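Local coordinates for putative uncharacterized protein (Archaeoglobus fulgidus, PDB 4KPP) that probably exchanges calcium ions for protons across the membrane, as a transporter of the sodium/calcium exchanger family, at residues 71-74 with 75-78; 108-111 with 112-116; 218-221 with 222-226; 357-360 with 361-365. All blocks are in the same frame, centred on the assembly; numbering follows the deposited sequence.

Contact 1 of 4, residues 71-74 with 75-78; sequences ALLA and VLPE
L72 and V75 make the central contact of a break between two helices. The V75 N-H bonds to L72 O at 3.0 Å, with an N-H...O angle of 159°. It reaches that oxygen from above the carbonyl plane, not from a lone-pair direction. The side chain of V75 folds back against the carbonyls of A71 and L72. Its CG2 lies 3.2 Å from L72 O and 3.6 Å from A71 O. The first torsion of V75 (-65°) explains this, since it sets CG2 between the backbone N and the carbonyl carbon. The other branch, CG1, lies against the carbonyl of A74. On another side, L73 and L76 meet more loosely, CD2 to CD2 at 4.4 Å.

A type I turn from L73 to L76 positions these groups. V75 is the N-cap of helix 76-91, and its carbonyl receives a weak bond from E78 N. P77 sits in the first turn of that helix, where its lack of an N-H costs little.

V75 packs on E255 and E258 of helix 242-267 and on N284 of helix 271-285. E78 also touches E255. L76 and P77 rest on helix 32-60. A membrane helix broken midway, with an acidic residue just past the break, is characteristic of the sodium/calcium exchanger fold, and E78 is consistent with such a place on the ion pathway.

Contact 2 of 4, residues 108-111 with 112-116; sequences NRLL and IGIGW
L110 O takes two backbone bonds, from I114 N at 2.8 Å and from G115 N at 3.1 Å. The G115 N-H lies in the carbonyl plane, while I114 N stands above it. W116 N then bonds to L111 O at 2.9 Å, again in plane. The bonds of G115 and W116 each span five residues and mark a wider, pi-type turn, entered from the ordinary bond of G113 N to R109 O. G115 has no side chain, and its CA comes within 3.1 Å of L111 O.

The apolar side chains pack around this turn. L110 CD1 meets I114 CG1 at 3.8 Å, the two chains crossing at a slant. L110 CG lies opposite the backbone N (chi1 -176°), which carries CD1 along the helix toward I114. L111 CD2 lies 4.2 Å from W116 CD1. I112 CG1 stands over the centre of one indole face, 3.9 Å above its plane.

The polar ends work elsewhere. R109 forms a salt bridge with E316 of helix 311-331, and N108 ND2 bonds to M104 O. L111 packs on E255 and E258 of helix 242-267, I112 and W116 on K282 of helix 271-285, and I114 on F345 and F348 of helix 338-353, so this part of helix 96-127 is enclosed by four helices.

Contact 3 of 4, residues 218-221 with 222-226; sequences FTIL and MSVEA
F218 and M222 lie where helix 202-221 ends and the chain turns into helix 224-237. M222 is the first residue to leave helical angles, yet its N-H still bonds to F218 O at 3.0 Å, with a weak second bond to T219 O. I220 O accepts twice: V224 N approaches nearly along its C=O axis, and S223 N from well above the carbonyl plane. A water links the break, donating to L221 O at 2.6 Å and accepting from E225 N.

M222 CG sits over one face of the F218 ring, 3.7 Å from the centroid and 19° off the normal, a CH-pi contact. The bend at chi2 (-66°) keeps M222 SD near the ring, in an oblique Met-aromatic contact. S223 OG turns back to donate to T219 O at 2.6 Å. An alanine at S223 is likely to leave T219 O without this hydroxyl donor and so hold the break less firmly. One turn along, I220 CG2 meets V224 CG1 at 4.0 Å.

F218 and M222 also touch a bound oleic acid, on the surface and probably facing lipid. T219 and S223 face helix 18-25, I220 and S223 lean on helix 32-60, and I220 and V224 pack against A80 of helix 76-91.

Contact 4 of 4, residues 357-360 with 361-365; sequences VEVR and YIISA
S364 binds R360 O twice, and this is the tight part of the contact. Its hydroxyl donates to R360 O over 2.6 Å, and its own N-H reaches the same oxygen at 3.1 Å. The two donors come from opposite faces of the carbonyl plane. The hydroxyl can do this because OG lies beside the backbone N (chi1 -66°), which folds it back down the helix. Replacing S364 by a valine would probably cost R360 O its shorter bond, leaving only the backbone N-H of the pair. Next to it, I363 N bonds to V359 O at 2.8 Å, almost straight at 173°. I363 CG1 packs at 3.1 Å from that oxygen and at 3.7 Å from V359 CG1, the two side chains lying alongside each other.

The other side is looser and lies on the surface. V357 and Y361 run side by side, and V357 CG1 meets the ring at its edge, in its plane, 3.7 Å from Y361 CE2. The ring edge also passes V357 O, with Y361 CD2 at 3.2 Å. The backbone bond there, from Y361 N to V357 O, is longer at 3.2 Å. I362 CG1 lies close to E358 O.

All of this is the first two turns of helix 357-377. The extended chain of R360 forms a salt bridge with E315, and its NE a long, weak ion pair with E316. V357 and Y361 also touch E315, Y361 touches L318 and S364 touches L319, so this end of the helix is laid against helix 311-331.

Overall arrangement
All four contacts are local, each within one unbroken run of chain, so none closes a long loop. They follow in series and none nests in or crosses another. Contact 1 joins helix 67-73 to helix 76-91. Contact 2 lies within the next helix, 96-127. Contact 3, much later in the chain, marks another break, between helices 202-221 and 224-237. It touches contact 1 directly, P77 CG to I220 CD1 at 4.1 Å. Contacts 1 and 2 do not touch, but both pack on E255 and E258 of helix 242-267. Contact 4 begins helix 357-377 and shares helix 311-331 with contact 2: both touch L319, and E316 is salt-bridged to R109 but only weakly paired with R360.

Contact 1 of 4, residues 71-74 with 75-78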
loop_
_atom_site.group_PDB
_atom_site.type_symbol
_atom_site.label_atom_id
_atom_site.label_comp_id
_atom_site.label_asym_id
_atom_site.label_seq_id
_atom_site.Cartn_x
_atom_site.Cartn_y
_atom_site.Cartn_z
ATOM N N ALA A 71 3.185 -5.336 7.014
ATOM C CA ALA A 71 3.065 -4.805 5.662
ATOM C C ALA A 71 1.955 -3.760 5.605
ATOM O O ALA A 71 1.989 -2.847 4.782
ATOM C CB ALA A 71 2.805 -5.923 4.667
ATOM N N LEU A 72 0.969 -3.906 6.486
ATOM C CA LEU A 72 -0.101 -2.922 6.612
ATOM C C LEU A 72 0.420 -1.660 7.282
ATOM O O LEU A 72 0.184 -0.547 6.806
ATOM C CB LEU A 72 -1.271 -3.496 7.417
ATOM C CG LEU A 72 -2.341 -2.487 7.838
ATOM C CD1 LEU A 72 -2.987 -1.852 6.617
ATOM C CD2 LEU A 72 -3.386 -3.138 8.732
ATOM N N LEU A 73 1.131 -1.841 8.391
ATOM C CA LEU A 73 1.684 -0.720 9.142
ATOM C C LEU A 73 2.694 0.065 8.308
ATOM O O LEU A 73 2.949 1.238 8.572
ATOM C CB LEU A 73 2.321 -1.206 10.448
ATOM C CG LEU A 73 1.386 -1.845 11.485
ATOM C CD1 LEU A 73 2.176 -2.457 12.631
ATOM C CD2 LEU A 73 0.376 -0.834 12.018
ATOM N N ALA A 74 3.252 -0.586 7.291
ATOM C CA ALA A 74 4.224 0.047 6.402
ATOM C C ALA A 74 3.584 1.048 5.432
ATOM O O ALA A 74 4.280 1.862 4.824
ATOM C CB ALA A 74 5.011 -1.008 5.635
ATOM N N VAL A 75 2.263 0.980 5.283
ATOM C CA VAL A 75 1.551 1.864 4.361
ATOM C C VAL A 75 0.463 2.675 5.061
ATOM O O VAL A 75 -0.528 3.069 4.453
ATOM C CB VAL A 75 0.960 1.095 3.159
ATOM C CG1 VAL A 75 2.077 0.516 2.305
ATOM C CG2 VAL A 75 0.013 -0.005 3.627
ATOM N N LEU A 76 0.665 2.915 6.350
ATOM C CA LEU A 76 -0.231 3.759 7.135
ATOM C C LEU A 76 -0.433 5.175 6.560
ATOM O O LEU A 76 -1.549 5.694 6.607
ATOM C CB LEU A 76 0.234 3.824 8.594
ATOM C CG LEU A 76 -0.824 3.564 9.668
ATOM C CD1 LEU A 76 -1.628 2.309 9.347
ATOM C CD2 LEU A 76 -0.174 3.446 11.043
ATOM N N PRO A 77 0.635 5.810 6.031
ATOM C CA PRO A 77 0.403 7.121 5.413
ATOM C C PRO A 77 -0.627 7.085 4.282
ATOM O O PRO A 77 -1.347 8.062 4.082
ATOM C CB PRO A 77 1.778 7.483 4.853
ATOM C CG PRO A 77 2.731 6.816 5.762
ATOM C CD PRO A 77 2.079 5.526 6.157
ATOM N N GLU A 78 -0.703 5.974 3.560
ATOM C CA GLU A 78 -1.683 5.863 2.490
ATOM C C GLU A 78 -3.102 5.814 3.051
ATOM O O GLU A 78 -4.018 6.432 2.504
ATOM C CB GLU A 78 -1.409 4.644 1.607
ATOM C CG GLU A 78 -2.552 4.298 0.655
ATOM C CD GLU A 78 -2.948 5.454 -0.261
ATOM O OE1 GLU A 78 -4.117 5.486 -0.707
ATOM O OE2 GLU A 78 -2.099 6.323 -0.547
#

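Contact 2 of 4, residues 108-111 with 112-116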
loop_
_atom_site.group_PDB
_atom_site.type_symbol
_atom_site.label_atom_id
_atom_site.label_comp_id
_atom_site.label_asym_id
_atom_site.label_seq_id
_atom_site.Cartn_x
_atom_site.Cartn_y
_atom_site.Cartn_z
ATOM N N ASN A 108 -2.868 1.690 -5.559
ATOM C CA ASN A 108 -2.822 0.305 -6.024
ATOM C C ASN A 108 -2.026 0.115 -7.306
ATOM O O ASN A 108 -1.175 -0.765 -7.387
ATOM C CB ASN A 108 -4.236 -0.252 -6.219
ATOM C CG ASN A 108 -4.845 -0.753 -4.932
ATOM O OD1 ASN A 108 -4.735 -1.930 -4.597
ATOM N ND2 ASN A 108 -5.485 0.142 -4.196
ATOM N N ARG A 109 -2.312 0.937 -8.309
ATOM C CA ARG A 109 -1.674 0.787 -9.612
ATOM C C ARG A 109 -0.198 1.175 -9.589
ATOM O O ARG A 109 0.624 0.563 -10.275
ATOM C CB ARG A 109 -2.439 1.561 -10.691
ATOM C CG ARG A 109 -3.874 1.080 -10.877
ATOM C CD ARG A 109 -4.315 1.141 -12.335
ATOM N NE ARG A 109 -4.283 2.500 -12.868
ATOM C CZ ARG A 109 -5.279 3.371 -12.754
ATOM N NH1 ARG A 109 -6.392 3.030 -12.121
ATOM N NH2 ARG A 109 -5.161 4.586 -13.271
ATOM N N LEU A 110 0.133 2.180 -8.785
ATOM C CA LEU A 110 1.517 2.608 -8.626
ATOM C C LEU A 110 2.332 1.513 -7.953
ATOM O O LEU A 110 3.498 1.300 -8.278
ATOM C CB LEU A 110 1.587 3.882 -7.785
ATOM C CG LEU A 110 2.964 4.517 -7.601
ATOM C CD1 LEU A 110 3.244 5.528 -8.707
ATOM C CD2 LEU A 110 3.086 5.155 -6.223
ATOM N N LEU A 111 1.701 0.822 -7.010
ATOM C CA LEU A 111 2.363 -0.224 -6.244
ATOM C C LEU A 111 2.813 -1.358 -7.160
ATOM O O LEU A 111 3.926 -1.863 -7.044
ATOM C CB LEU A 111 1.403 -0.772 -5.192
ATOM C CG LEU A 111 1.928 -1.241 -3.837
ATOM C CD1 LEU A 111 1.042 -2.369 -3.334
ATOM C CD2 LEU A 111 3.398 -1.660 -3.862
ATOM N N ILE A 112 1.937 -1.760 -8.071
ATOM C CA ILE A 112 2.256 -2.837 -8.994
ATOM C C ILE A 112 3.056 -2.325 -10.182
ATOM O O ILE A 112 4.110 -2.869 -10.506
ATOM C CB ILE A 112 0.982 -3.554 -9.485
ATOM C CG1 ILE A 112 0.271 -4.215 -8.303
ATOM C CG2 ILE A 112 1.324 -4.584 -10.563
ATOM C CD1 ILE A 112 -1.013 -4.899 -8.673
ATOM N N GLY A 113 2.556 -1.269 -10.818
ATOM C CA GLY A 113 3.184 -0.721 -12.006
ATOM C C GLY A 113 4.596 -0.216 -11.779
ATOM O O GLY A 113 5.474 -0.413 -12.616
ATOM N N ILE A 114 4.813 0.436 -10.643
ATOM C CA ILE A 114 6.127 0.968 -10.304
ATOM C C ILE A 114 6.851 0.092 -9.285
ATOM O O ILE A 114 7.930 -0.421 -9.560
ATOM C CB ILE A 114 6.030 2.416 -9.772
ATOM C CG1 ILE A 114 5.504 3.349 -10.866
ATOM C CG2 ILE A 114 7.381 2.896 -9.255
ATOM C CD1 ILE A 114 6.391 3.422 -12.097
ATOM N N GLY A 115 6.243 -0.083 -8.115
ATOM C CA GLY A 115 6.846 -0.836 -7.027
ATOM C C GLY A 115 7.312 -2.244 -7.363
ATOM O O GLY A 115 8.501 -2.545 -7.247
ATOM N N TRP A 116 6.386 -3.107 -7.774
ATOM C CA TRP A 116 6.725 -4.491 -8.112
ATOM C C TRP A 116 7.763 -4.574 -9.226
ATOM O O TRP A 116 8.669 -5.403 -9.178
ATOM C CB TRP A 116 5.486 -5.280 -8.539
ATOM C CG TRP A 116 4.506 -5.560 -7.448
ATOM C CD1 TRP A 116 4.412 -4.929 -6.239
ATOM C CD2 TRP A 116 3.471 -6.549 -7.465
ATOM N NE1 TRP A 116 3.379 -5.463 -5.506
ATOM C CE2 TRP A 116 2.788 -6.460 -6.237
ATOM C CE3 TRP A 116 3.058 -7.503 -8.400
ATOM C CZ2 TRP A 116 1.713 -7.289 -5.922
ATOM C CZ3 TRP A 116 1.991 -8.320 -8.085
ATOM C CH2 TRP A 116 1.331 -8.209 -6.858
#

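Contact 3 of 4, residues 218-221 with 222-226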
loop_
_atom_site.group_PDB
_atom_site.type_symbol
_atom_site.label_atom_id
_atom_site.label_comp_id
_atom_site.label_asym_id
_atom_site.label_seq_id
_atom_site.Cartn_x
_atom_site.Cartn_y
_atom_site.Cartn_z
ATOM N N PHE A 218 0.967 10.051 15.884
ATOM C CA PHE A 218 0.535 11.414 16.174
ATOM C C PHE A 218 0.975 12.366 15.069
ATOM O O PHE A 218 0.192 13.195 14.603
ATOM C CB PHE A 218 1.097 11.877 17.520
ATOM C CG PHE A 218 0.914 13.346 17.789
ATOM C CD1 PHE A 218 -0.314 13.841 18.203
ATOM C CD2 PHE A 218 1.974 14.229 17.644
ATOM C CE1 PHE A 218 -0.482 15.191 18.457
ATOM C CE2 PHE A 218 1.808 15.581 17.895
ATOM C CZ PHE A 218 0.580 16.059 18.303
ATOM N N THR A 219 2.229 12.235 14.650
ATOM C CA THR A 219 2.793 13.088 13.612
ATOM C C THR A 219 2.026 12.975 12.296
ATOM O O THR A 219 1.689 13.984 11.678
ATOM C CB THR A 219 4.275 12.761 13.377
ATOM O OG1 THR A 219 5.027 13.128 14.539
ATOM C CG2 THR A 219 4.811 13.520 12.176
ATOM N N ILE A 220 1.748 11.745 11.878
ATOM C CA ILE A 220 0.985 11.509 10.656
ATOM C C ILE A 220 -0.391 12.179 10.701
ATOM O O ILE A 220 -0.786 12.864 9.756
ATOM C CB ILE A 220 0.839 10.000 10.374
ATOM C CG1 ILE A 220 2.198 9.405 9.997
ATOM C CG2 ILE A 220 -0.175 9.750 9.269
ATOM C CD1 ILE A 220 2.161 7.924 9.686
ATOM N N LEU A 221 -1.109 11.996 11.807
ATOM C CA LEU A 221 -2.442 12.576 11.953
ATOM C C LEU A 221 -2.415 14.106 11.981
ATOM O O LEU A 221 -3.390 14.757 11.605
ATOM C CB LEU A 221 -3.143 12.024 13.200
ATOM C CG LEU A 221 -3.337 10.502 13.235
ATOM C CD1 LEU A 221 -3.962 10.048 14.549
ATOM C CD2 LEU A 221 -4.159 10.025 12.044
ATOM N N MET A 222 -1.295 14.673 12.423
ATOM C CA MET A 222 -1.132 16.127 12.465
ATOM C C MET A 222 -0.515 16.674 11.181
ATOM O O MET A 222 -0.203 17.860 11.095
ATOM C CB MET A 222 -0.270 16.539 13.663
ATOM C CG MET A 222 -0.846 16.152 15.015
ATOM S SD MET A 222 -2.376 17.025 15.406
ATOM C CE MET A 222 -1.779 18.713 15.450
ATOM N N SER A 223 -0.354 15.815 10.180
ATOM C CA SER A 223 0.326 16.209 8.950
ATOM C C SER A 223 -0.484 15.994 7.664
ATOM O O SER A 223 -0.313 16.731 6.692
ATOM C CB SER A 223 1.668 15.478 8.837
ATOM O OG SER A 223 2.514 15.794 9.930
ATOM N N VAL A 224 -1.354 14.989 7.653
ATOM C CA VAL A 224 -2.021 14.588 6.410
ATOM C C VAL A 224 -2.921 15.651 5.790
ATOM O O VAL A 224 -2.949 15.800 4.572
ATOM C CB VAL A 224 -2.820 13.273 6.559
ATOM C CG1 VAL A 224 -1.879 12.079 6.521
ATOM C CG2 VAL A 224 -3.663 13.288 7.832
ATOM N N GLU A 225 -3.658 16.380 6.621
ATOM C CA GLU A 225 -4.533 17.432 6.118
ATOM C C GLU A 225 -3.726 18.514 5.413
ATOM O O GLU A 225 -4.031 18.888 4.285
ATOM C CB GLU A 225 -5.361 18.043 7.249
ATOM C CG GLU A 225 -6.222 19.221 6.815
ATOM C CD GLU A 225 -7.073 19.776 7.943
ATOM O OE1 GLU A 225 -6.844 19.395 9.111
ATOM O OE2 GLU A 225 -7.972 20.595 7.662
ATOM N N ALA A 226 -2.689 19.007 6.080
ATOM C CA ALA A 226 -1.855 20.050 5.503
ATOM C C ALA A 226 -1.149 19.551 4.249
ATOM O O ALA A 226 -1.023 20.280 3.267
ATOM C CB ALA A 226 -0.850 20.546 6.519
HETATM O O HOH W 1 -4.086 16.426 9.673
#

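Contact 4 of 4, residues 357-360 with 361-365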
loop_
_atom_site.group_PDB
_atom_site.type_symbol
_atom_site.label_atom_id
_atom_site.label_comp_id
_atom_site.label_asym_id
_atom_site.label_seq_id
_atom_site.Cartn_x
_atom_site.Cartn_y
_atom_site.Cartn_z
ATOM N N VAL A 357 -10.264 8.455 -22.028
ATOM C CA VAL A 357 -11.182 7.347 -21.780
ATOM C C VAL A 357 -10.875 6.160 -22.690
ATOM O O VAL A 357 -11.016 5.007 -22.286
ATOM C CB VAL A 357 -12.648 7.768 -21.999
ATOM C CG1 VAL A 357 -13.589 6.718 -21.425
ATOM C CG2 VAL A 357 -12.914 9.125 -21.368
ATOM N N GLU A 358 -10.459 6.456 -23.917
ATOM C CA GLU A 358 -10.133 5.427 -24.894
ATOM C C GLU A 358 -9.014 4.527 -24.387
ATOM O O GLU A 358 -9.099 3.303 -24.483
ATOM C CB GLU A 358 -9.728 6.054 -26.231
ATOM C CG GLU A 358 -10.757 7.007 -26.830
ATOM C CD GLU A 358 -10.610 8.435 -26.328
ATOM O OE1 GLU A 358 -9.777 8.679 -25.432
ATOM O OE2 GLU A 358 -11.329 9.320 -26.837
ATOM N N VAL A 359 -7.968 5.142 -23.841
ATOM C CA VAL A 359 -6.808 4.405 -23.352
ATOM C C VAL A 359 -7.122 3.573 -22.108
ATOM O O VAL A 359 -6.633 2.454 -21.964
ATOM C CB VAL A 359 -5.620 5.346 -23.085
ATOM C CG1 VAL A 359 -4.438 4.574 -22.525
ATOM C CG2 VAL A 359 -5.226 6.054 -24.371
ATOM N N ARG A 360 -7.949 4.111 -21.219
ATOM C CA ARG A 360 -8.347 3.386 -20.017
ATOM C C ARG A 360 -9.039 2.074 -20.379
ATOM O O ARG A 360 -8.785 1.037 -19.762
ATOM C CB ARG A 360 -9.260 4.244 -19.134
ATOM C CG ARG A 360 -8.645 5.562 -18.690
ATOM C CD ARG A 360 -9.564 6.311 -17.729
ATOM N NE ARG A 360 -9.190 7.717 -17.592
ATOM C CZ ARG A 360 -9.911 8.734 -18.054
ATOM N NH1 ARG A 360 -11.059 8.508 -18.677
ATOM N NH2 ARG A 360 -9.491 9.980 -17.884
ATOM N N TYR A 361 -9.904 2.119 -21.386
ATOM C CA TYR A 361 -10.596 0.915 -21.836
ATOM C C TYR A 361 -9.679 -0.031 -22.606
ATOM O O TYR A 361 -9.771 -1.251 -22.459
ATOM C CB TYR A 361 -11.828 1.267 -22.671
ATOM C CG TYR A 361 -13.049 1.604 -21.843
ATOM C CD1 TYR A 361 -13.841 0.601 -21.298
ATOM C CD2 TYR A 361 -13.410 2.924 -21.607
ATOM C CE1 TYR A 361 -14.960 0.902 -20.541
ATOM C CE2 TYR A 361 -14.529 3.236 -20.850
ATOM C CZ TYR A 361 -15.299 2.221 -20.320
ATOM O OH TYR A 361 -16.409 2.526 -19.567
ATOM N N ILE A 362 -8.792 0.535 -23.420
ATOM C CA ILE A 362 -7.849 -0.266 -24.191
ATOM C C ILE A 362 -6.911 -1.046 -23.275
ATOM O O ILE A 362 -6.753 -2.258 -23.426
ATOM C CB ILE A 362 -7.028 0.601 -25.174
ATOM C CG1 ILE A 362 -7.900 1.042 -26.351
ATOM C CG2 ILE A 362 -5.820 -0.167 -25.688
ATOM C CD1 ILE A 362 -7.207 2.003 -27.297
ATOM N N ILE A 363 -6.300 -0.347 -22.323
ATOM C CA ILE A 363 -5.380 -0.975 -21.380
ATOM C C ILE A 363 -6.109 -1.970 -20.476
ATOM O O ILE A 363 -5.565 -3.022 -20.139
ATOM C CB ILE A 363 -4.627 0.071 -20.529
ATOM C CG1 ILE A 363 -3.894 1.065 -21.431
ATOM C CG2 ILE A 363 -3.631 -0.604 -19.602
ATOM C CD1 ILE A 363 -2.850 0.428 -22.314
ATOM N N SER A 364 -7.341 -1.641 -20.094
ATOM C CA SER A 364 -8.175 -2.573 -19.337
ATOM C C SER A 364 -8.364 -3.870 -20.114
ATOM O O SER A 364 -8.174 -4.959 -19.572
ATOM C CB SER A 364 -9.544 -1.966 -19.018
ATOM O OG SER A 364 -9.438 -0.867 -18.134
ATOM N N ALA A 365 -8.737 -3.742 -21.385
ATOM C CA ALA A 365 -8.936 -4.898 -22.256
ATOM C C ALA A 365 -7.661 -5.725 -22.393
ATOM O O ALA A 365 -7.701 -6.953 -22.350
ATOM C CB ALA A 365 -9.430 -4.454 -23.627
#